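Local coordinates for methyltransferase-like protein 13 (Homo sapiens, PDB 5WCJ) that methylates the translation elongation factor eEF1A at its N-terminal glycine and at a lysine, the piece here being the C-terminal, N-terminus-modifying methyltransferase domain, at residues Y187-E192 with I198-L203; K95-I98 with D103-A106. One frame throughout, in Å; residues are numbered along the deposited sequence.

Both contacts involve the central sheet of this Rossmann-like methyltransferase domain, on opposite sides of the chain's centre and about 24 Å apart between their own centres. Interaction 1 pairs the two antiparallel strands 185-190 and 197-202 of the C-terminal hairpin, partly buried, with a regular set of backbone hydrogen bonds and mostly apolar side chains. Interaction 2 lies at the opposite outermost strand, 94-98, and is a small surface contact to helix 101-109: a single oblique aromatic pair. Main-chain bonding thus carries the hairpin, whereas the strand-to-helix contact consists of one tyrosine laid against one histidine, its hydroxyl over the imidazole.

Interaction 1 (Y187-E192 with I198-L203); sequences YVRRIE and ILFCQL
Four main-chain hydrogen bonds join Tyr-187 to Phe-200 and Arg-189 to Ile-198, two for each pair, across antiparallel strands whose axes come within 4.8 Å. Tyr-187 N donates to Phe-200 O at 2.9 Å and Phe-200 N returns a bond to Tyr-187 O; Arg-189 and Ile-198 exchange bonds in the same way. Between them Val-188 and Leu-199 form a non-hydrogen-bonded pair, and a CA-H...O contact links Val-188 CA to Ile-198 O at 3.4 Å.

Apolar packing differs on the two faces of the hairpin. On one, Phe-200 lays its ring beside the opposite strand: with CG anti to the carbonyl carbon (chi1 -51°), its CE2 edge reaches Arg-189 CB at 3.8 Å, and CD2 comes to 4.0 Å from Tyr-187 CB. Ile-198 CG2 of the same strand covers one face of this ring, offset toward the rim. Farther along, Ile-191 CD1 crosses to Ile-198 CG1 (3.9 Å). On the other face, Val-188 CG2 and Leu-199 CD2 touch at 3.9 Å, the side chains lying side by side and pointing the same way; Leu-199 also packs on Leu-176 and Leu-179 of helix 169-182.

Polar side chains add little across the strands. Gln-202 OE1 stands at the edge of the Tyr-187 ring, 4.0 Å from CE2, while Gln-202 NE2 is hydrogen-bonded to Gly-158 O.

Strand 197-202 is itself bonded to strand 158-164, so this is the antiparallel end of the seven-stranded methyltransferase sheet. The chemistry implies that the backbone sets the register and satisfies the N and O of Tyr-187, Arg-189, Ile-198 and Phe-200, while apolar side chains pack on both faces, and Val-188 and Arg-189 stay exposed on the outer strand.

Interaction 2 (K95-I98 with D103-A106); sequences KVHI and DYIA
His-97 on the edge strand and Tyr-104 on the helix that follows have the closest CA atoms of the two segments, yet these lie 8.6 Å apart, so the contact is made by side chains alone. The CB atoms of both residues point toward the opposite segment. Tyr-104 spans most of the gap: its CG is anti to the backbone N (chi1 -168°), which sends the ring out from the helix and carries the hydroxyl to the histidine.

That hydroxyl sits over the centre of one imidazole face, 3.2 Å above the plane, and Tyr-104 OH is nearest to His-97 CE1, also at 3.2 Å. The hydroxyl leads; behind it Tyr-104 CE1 passes beside the root of the imidazole, 3.7 Å from His-97 CG and 3.8 Å from His-97 CB. The two planes are inclined at 39°, and the ring centroids are 4.9 Å apart, an oblique aromatic pair. An alanine in place of His-97 would remove the imidazole beneath the phenol and would probably leave the end of Tyr-104 freer to swing, its hydroxyl without the ring it lies against.

Only these two residues meet across the segments, and both remain partly exposed. Strand 94-98, outermost at this end of the sheet, has its His-97 backbone hydrogen-bonded to Ala-71 and Glu-73 of strand 67-73. It and helix 101-109 are consecutive elements of the Rossmann-like fold, the helix leading on to parallel strand 118-123. The side chain of Tyr-104 also touches Val-72 and is about 8 Å from the bound S-adenosyl-L-homocysteine, while the neighbouring Ile-105 packs against Phe-146 and Lys-149 of helix 144-152.

Interaction 1 (Y187-E192 with I198-L203)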
ATOM      1  N   TYR A 187      -6.256  -2.049 -12.781  1.00 24.63           N
ATOM      2  CA  TYR A 187      -7.067  -3.203 -12.429  1.00 25.70           C
ATOM      3  C   TYR A 187      -7.944  -2.831 -11.248  1.00 26.46           C
ATOM      4  O   TYR A 187      -7.580  -1.962 -10.436  1.00 24.06           O
ATOM      5  CB  TYR A 187      -6.214  -4.379 -12.035  1.00 26.12           C
ATOM      6  CG  TYR A 187      -5.199  -4.819 -13.059  1.00 27.72           C
ATOM      7  CD1 TYR A 187      -5.571  -5.648 -14.126  1.00 29.42           C
ATOM      8  CD2 TYR A 187      -3.851  -4.459 -12.944  1.00 30.77           C
ATOM      9  CE1 TYR A 187      -4.636  -6.085 -15.045  1.00 31.53           C
ATOM     10  CE2 TYR A 187      -2.905  -4.887 -13.869  1.00 32.43           C
ATOM     11  CZ  TYR A 187      -3.309  -5.722 -14.910  1.00 34.56           C
ATOM     12  OH  TYR A 187      -2.385  -6.152 -15.828  1.00 34.79           O
ATOM     13  N   VAL A 188      -9.063  -3.547 -11.110  1.00 26.05           N
ATOM     14  CA  VAL A 188     -10.083  -3.231 -10.114  1.00 27.02           C
ATOM     15  C   VAL A 188     -10.558  -4.522  -9.448  1.00 27.04           C
ATOM     16  O   VAL A 188     -10.824  -5.519 -10.145  1.00 25.34           O
ATOM     17  CB  VAL A 188     -11.291  -2.502 -10.734  1.00 28.76           C
ATOM     18  CG1 VAL A 188     -12.362  -2.248  -9.674  1.00 29.79           C
ATOM     19  CG2 VAL A 188     -10.863  -1.202 -11.411  1.00 31.20           C
ATOM     20  N   ARG A 189     -10.688  -4.488  -8.123  1.00 25.76           N
ATOM     21  CA  ARG A 189     -11.297  -5.571  -7.370  1.00 27.26           C
ATOM     22  C   ARG A 189     -12.408  -5.029  -6.497  1.00 28.94           C
ATOM     23  O   ARG A 189     -12.135  -4.200  -5.637  1.00 28.03           O
ATOM     24  CB  ARG A 189     -10.264  -6.299  -6.523  1.00 27.89           C
ATOM     25  CG  ARG A 189     -10.838  -7.554  -5.855  1.00 30.30           C
ATOM     26  CD  ARG A 189      -9.850  -8.453  -5.193  1.00 32.04           C
ATOM     27  NE  ARG A 189      -8.715  -8.709  -6.057  1.00 33.31           N
ATOM     28  CZ  ARG A 189      -7.756  -9.581  -5.809  1.00 35.42           C
ATOM     29  NH1 ARG A 189      -7.773 -10.320  -4.711  1.00 37.54           N
ATOM     30  NH2 ARG A 189      -6.764  -9.696  -6.687  1.00 36.25           N
ATOM     31  N   ARG A 190     -13.647  -5.492  -6.711  1.00 28.10           N
ATOM     32  CA  ARG A 190     -14.764  -5.199  -5.787  1.00 32.75           C
ATOM     33  C   ARG A 190     -14.659  -6.185  -4.621  1.00 34.92           C
ATOM     34  O   ARG A 190     -14.268  -7.325  -4.817  1.00 39.19           O
ATOM     35  CB  ARG A 190     -16.135  -5.307  -6.462  1.00 36.82           C
ATOM     36  CG  ARG A 190     -16.297  -4.598  -7.800  1.00 38.49           C
ATOM     37  CD  ARG A 190     -15.979  -3.115  -7.774  1.00 44.62           C
ATOM     38  NE  ARG A 190     -17.174  -2.281  -7.622  1.00 53.25           N
ATOM     39  CZ  ARG A 190     -17.761  -1.931  -6.476  1.00 55.66           C
ATOM     40  NH1 ARG A 190     -17.291  -2.332  -5.295  1.00 57.59           N
ATOM     41  NH2 ARG A 190     -18.844  -1.156  -6.517  1.00 56.37           N
ATOM     42  N   ILE A 191     -14.959  -5.747  -3.406  1.00 36.12           N
ATOM     43  CA  ILE A 191     -14.792  -6.590  -2.221  1.00 37.23           C
ATOM     44  C   ILE A 191     -16.150  -7.162  -1.816  1.00 40.67           C
ATOM     45  O   ILE A 191     -17.141  -6.434  -1.716  1.00 37.03           O
ATOM     46  CB  ILE A 191     -14.140  -5.818  -1.055  1.00 40.73           C
ATOM     47  CG1 ILE A 191     -12.825  -5.143  -1.487  1.00 39.60           C
ATOM     48  CG2 ILE A 191     -13.890  -6.731   0.141  1.00 40.85           C
ATOM     49  CD1 ILE A 191     -11.850  -6.062  -2.188  1.00 41.69           C
ATOM     50  N   GLU A 192     -16.185  -8.470  -1.572  1.00 42.88           N
ATOM     51  CA  GLU A 192     -17.426  -9.162  -1.202  1.00 42.23           C
ATOM     52  C   GLU A 192     -17.974  -8.588   0.086  1.00 39.14           C
ATOM     53  O   GLU A 192     -17.235  -8.429   1.054  1.00 41.42           O
ATOM     54  CB  GLU A 192     -17.168 -10.673  -1.017  1.00 45.78           C
ATOM     55  N   ILE A 198     -10.799  -1.951  -4.609  1.00 23.73           N
ATOM     56  CA  ILE A 198      -9.360  -1.782  -4.590  1.00 24.63           C
ATOM     57  C   ILE A 198      -8.932  -1.538  -6.018  1.00 24.33           C
ATOM     58  O   ILE A 198      -9.295  -2.296  -6.927  1.00 24.72           O
ATOM     59  CB  ILE A 198      -8.601  -2.993  -3.979  1.00 25.23           C
ATOM     60  CG1 ILE A 198      -9.109  -3.320  -2.570  1.00 26.66           C
ATOM     61  CG2 ILE A 198      -7.102  -2.722  -4.018  1.00 25.54           C
ATOM     62  CD1 ILE A 198      -9.149  -2.143  -1.604  1.00 29.01           C
ATOM     63  N   LEU A 199      -8.195  -0.443  -6.227  1.00 21.56           N
ATOM     64  CA  LEU A 199      -7.628  -0.138  -7.494  1.00 23.68           C
ATOM     65  C   LEU A 199      -6.141  -0.446  -7.457  1.00 24.05           C
ATOM     66  O   LEU A 199      -5.442  -0.079  -6.524  1.00 24.95           O
ATOM     67  CB  LEU A 199      -7.812   1.328  -7.843  1.00 25.59           C
ATOM     68  CG  LEU A 199      -9.222   1.896  -7.637  1.00 31.12           C
ATOM     69  CD1 LEU A 199      -9.237   3.353  -8.078  1.00 35.27           C
ATOM     70  CD2 LEU A 199     -10.251   1.120  -8.386  1.00 30.34           C
ATOM     71  N   PHE A 200      -5.668  -1.087  -8.501  1.00 22.05           N
ATOM     72  CA  PHE A 200      -4.250  -1.435  -8.641  1.00 23.30           C
ATOM     73  C   PHE A 200      -3.764  -0.716  -9.887  1.00 23.30           C
ATOM     74  O   PHE A 200      -4.250  -0.977 -11.020  1.00 25.52           O
ATOM     75  CB  PHE A 200      -4.073  -2.933  -8.832  1.00 23.43           C
ATOM     76  CG  PHE A 200      -4.775  -3.778  -7.821  1.00 24.88           C
ATOM     77  CD1 PHE A 200      -4.144  -4.129  -6.629  1.00 24.88           C
ATOM     78  CD2 PHE A 200      -6.069  -4.267  -8.068  1.00 25.79           C
ATOM     79  CE1 PHE A 200      -4.792  -4.919  -5.700  1.00 25.24           C
ATOM     80  CE2 PHE A 200      -6.715  -5.056  -7.140  1.00 25.54           C
ATOM     81  CZ  PHE A 200      -6.066  -5.403  -5.962  1.00 26.34           C
ATOM     82  N   CYS A 201      -2.842   0.214  -9.713  1.00 24.06           N
ATOM     83  CA  CYS A 201      -2.474   1.144 -10.771  1.00 23.95           C
ATOM     84  C   CYS A 201      -1.005   0.994 -11.119  1.00 25.01           C
ATOM     85  O   CYS A 201      -0.113   1.021 -10.249  1.00 24.39           O
ATOM     86  CB  CYS A 201      -2.738   2.601 -10.349  1.00 24.14           C
ATOM     87  SG  CYS A 201      -4.383   2.841  -9.632  1.00 30.71           S
ATOM     88  N   GLN A 202      -0.747   0.853 -12.404  1.00 25.24           N
ATOM     89  CA  GLN A 202       0.630   0.725 -12.887  1.00 28.14           C
ATOM     90  C   GLN A 202       0.877   1.630 -14.095  1.00 29.89           C
ATOM     91  O   GLN A 202      -0.066   2.216 -14.679  1.00 28.83           O
ATOM     92  CB  GLN A 202       0.902  -0.727 -13.221  1.00 29.37           C
ATOM     93  CG  GLN A 202       0.910  -1.614 -11.999  1.00 30.17           C
ATOM     94  CD  GLN A 202       1.486  -2.969 -12.282  1.00 31.26           C
ATOM     95  OE1 GLN A 202       0.847  -3.779 -12.932  1.00 32.23           O
ATOM     96  NE2 GLN A 202       2.708  -3.217 -11.819  1.00 32.56           N
ATOM     97  N   LEU A 203       2.145   1.738 -14.463  1.00 29.89           N
ATOM     98  CA  LEU A 203       2.583   2.737 -15.428  1.00 35.59           C
ATOM     99  C   LEU A 203       2.696   2.267 -16.880  1.00 37.13           C
ATOM    100  O   LEU A 203       2.610   3.098 -17.777  1.00 43.58           O
ATOM    101  CB  LEU A 203       3.907   3.344 -14.967  1.00 36.79           C
ATOM    102  CG  LEU A 203       3.825   4.149 -13.672  1.00 39.39           C
ATOM    103  CD1 LEU A 203       5.217   4.413 -13.106  1.00 41.96           C
ATOM    104  CD2 LEU A 203       3.085   5.450 -13.887  1.00 40.66           C
TER

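Interaction 2 (K95-I98 with D103-A106)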
ATOM      1  N   LYS A  95       8.935   1.958   9.921  1.00 26.93           N
ATOM      2  CA  LYS A  95       8.956   3.273  10.537  1.00 29.70           C
ATOM      3  C   LYS A  95       7.603   3.940  10.313  1.00 27.41           C
ATOM      4  O   LYS A  95       7.060   3.866   9.209  1.00 26.70           O
ATOM      5  CB  LYS A  95      10.017   4.155   9.879  1.00 34.28           C
ATOM      6  CG  LYS A  95      11.455   3.673   9.999  1.00 41.96           C
ATOM      7  CD  LYS A  95      11.968   3.775  11.424  1.00 47.63           C
ATOM      8  CE  LYS A  95      13.387   3.234  11.536  1.00 49.67           C
ATOM      9  NZ  LYS A  95      13.682   2.911  12.951  1.00 55.53           N
ATOM     10  N   VAL A  96       7.104   4.618  11.335  1.00 25.86           N
ATOM     11  CA  VAL A  96       5.858   5.365  11.244  1.00 28.36           C
ATOM     12  C   VAL A  96       6.181   6.848  11.361  1.00 30.24           C
ATOM     13  O   VAL A  96       6.940   7.265  12.233  1.00 29.41           O
ATOM     14  CB  VAL A  96       4.826   4.930  12.286  1.00 28.90           C
ATOM     15  CG1 VAL A  96       3.542   5.765  12.175  1.00 30.34           C
ATOM     16  CG2 VAL A  96       4.472   3.465  12.084  1.00 28.59           C
ATOM     17  N   HIS A  97       5.634   7.621  10.438  1.00 27.66           N
ATOM     18  CA  HIS A  97       5.770   9.074  10.443  1.00 28.45           C
ATOM     19  C   HIS A  97       4.396   9.675  10.717  1.00 26.19           C
ATOM     20  O   HIS A  97       3.411   9.314  10.059  1.00 26.75           O
ATOM     21  CB  HIS A  97       6.302   9.522   9.107  1.00 30.33           C
ATOM     22  CG  HIS A  97       7.612   8.901   8.739  1.00 33.88           C
ATOM     23  ND1 HIS A  97       7.706   7.674   8.106  1.00 38.17           N
ATOM     24  CD2 HIS A  97       8.884   9.326   8.925  1.00 35.49           C
ATOM     25  CE1 HIS A  97       8.983   7.379   7.918  1.00 36.29           C
ATOM     26  NE2 HIS A  97       9.716   8.360   8.413  1.00 37.67           N
ATOM     27  N   ILE A  98       4.313  10.585  11.687  1.00 24.27           N
ATOM     28  CA  ILE A  98       3.069  11.255  12.014  1.00 25.58           C
ATOM     29  C   ILE A  98       3.008  12.510  11.155  1.00 28.79           C
ATOM     30  O   ILE A  98       3.764  13.439  11.378  1.00 27.39           O
ATOM     31  CB  ILE A  98       2.929  11.572  13.517  1.00 26.93           C
ATOM     32  CG1 ILE A  98       2.987  10.275  14.342  1.00 28.96           C
ATOM     33  CG2 ILE A  98       1.604  12.281  13.794  1.00 27.41           C
ATOM     34  CD1 ILE A  98       1.919   9.237  13.975  1.00 29.55           C
ATOM     35  N   ASP A 103       1.114  16.050   2.625  1.00 27.90           N
ATOM     36  CA  ASP A 103       2.338  16.800   2.953  1.00 29.44           C
ATOM     37  C   ASP A 103       3.562  15.919   2.851  1.00 29.19           C
ATOM     38  O   ASP A 103       4.566  16.308   2.270  1.00 26.41           O
ATOM     39  CB  ASP A 103       2.267  17.382   4.376  1.00 31.36           C
ATOM     40  CG  ASP A 103       1.133  18.366   4.569  1.00 39.01           C
ATOM     41  OD1 ASP A 103       0.789  19.103   3.615  1.00 35.10           O
ATOM     42  OD2 ASP A 103       0.578  18.422   5.706  1.00 41.13           O
ATOM     43  N   TYR A 104       3.464  14.684   3.371  1.00 27.28           N
ATOM     44  CA  TYR A 104       4.586  13.784   3.378  1.00 27.40           C
ATOM     45  C   TYR A 104       5.027  13.389   1.981  1.00 26.95           C
ATOM     46  O   TYR A 104       6.221  13.420   1.663  1.00 27.71           O
ATOM     47  CB  TYR A 104       4.226  12.510   4.182  1.00 29.81           C
ATOM     48  CG  TYR A 104       5.423  11.662   4.481  1.00 31.28           C
ATOM     49  CD1 TYR A 104       6.243  11.973   5.569  1.00 35.75           C
ATOM     50  CD2 TYR A 104       5.752  10.570   3.696  1.00 34.78           C
ATOM     51  CE1 TYR A 104       7.355  11.222   5.855  1.00 37.77           C
ATOM     52  CE2 TYR A 104       6.882   9.799   3.983  1.00 37.56           C
ATOM     53  CZ  TYR A 104       7.660  10.143   5.073  1.00 37.83           C
ATOM     54  OH  TYR A 104       8.763   9.427   5.410  1.00 43.64           O
ATOM     55  N   ILE A 105       4.072  13.018   1.126  1.00 24.47           N
ATOM     56  CA  ILE A 105       4.432  12.641  -0.251  1.00 25.62           C
ATOM     57  C   ILE A 105       4.968  13.874  -1.038  1.00 25.55           C
ATOM     58  O   ILE A 105       5.919  13.740  -1.806  1.00 27.22           O
ATOM     59  CB  ILE A 105       3.248  11.959  -0.946  1.00 24.86           C
ATOM     60  CG1 ILE A 105       3.096  10.545  -0.351  1.00 25.35           C
ATOM     61  CG2 ILE A 105       3.410  11.909  -2.454  1.00 24.78           C
ATOM     62  CD1 ILE A 105       1.803   9.849  -0.722  1.00 26.48           C
ATOM     63  N   ALA A 106       4.369  15.031  -0.827  1.00 28.43           N
ATOM     64  CA  ALA A 106       4.863  16.282  -1.476  1.00 29.98           C
ATOM     65  C   ALA A 106       6.331  16.529  -1.109  1.00 31.70           C
ATOM     66  O   ALA A 106       7.141  16.744  -2.008  1.00 35.43           O
ATOM     67  CB  ALA A 106       3.977  17.475  -1.148  1.00 30.14           C
TER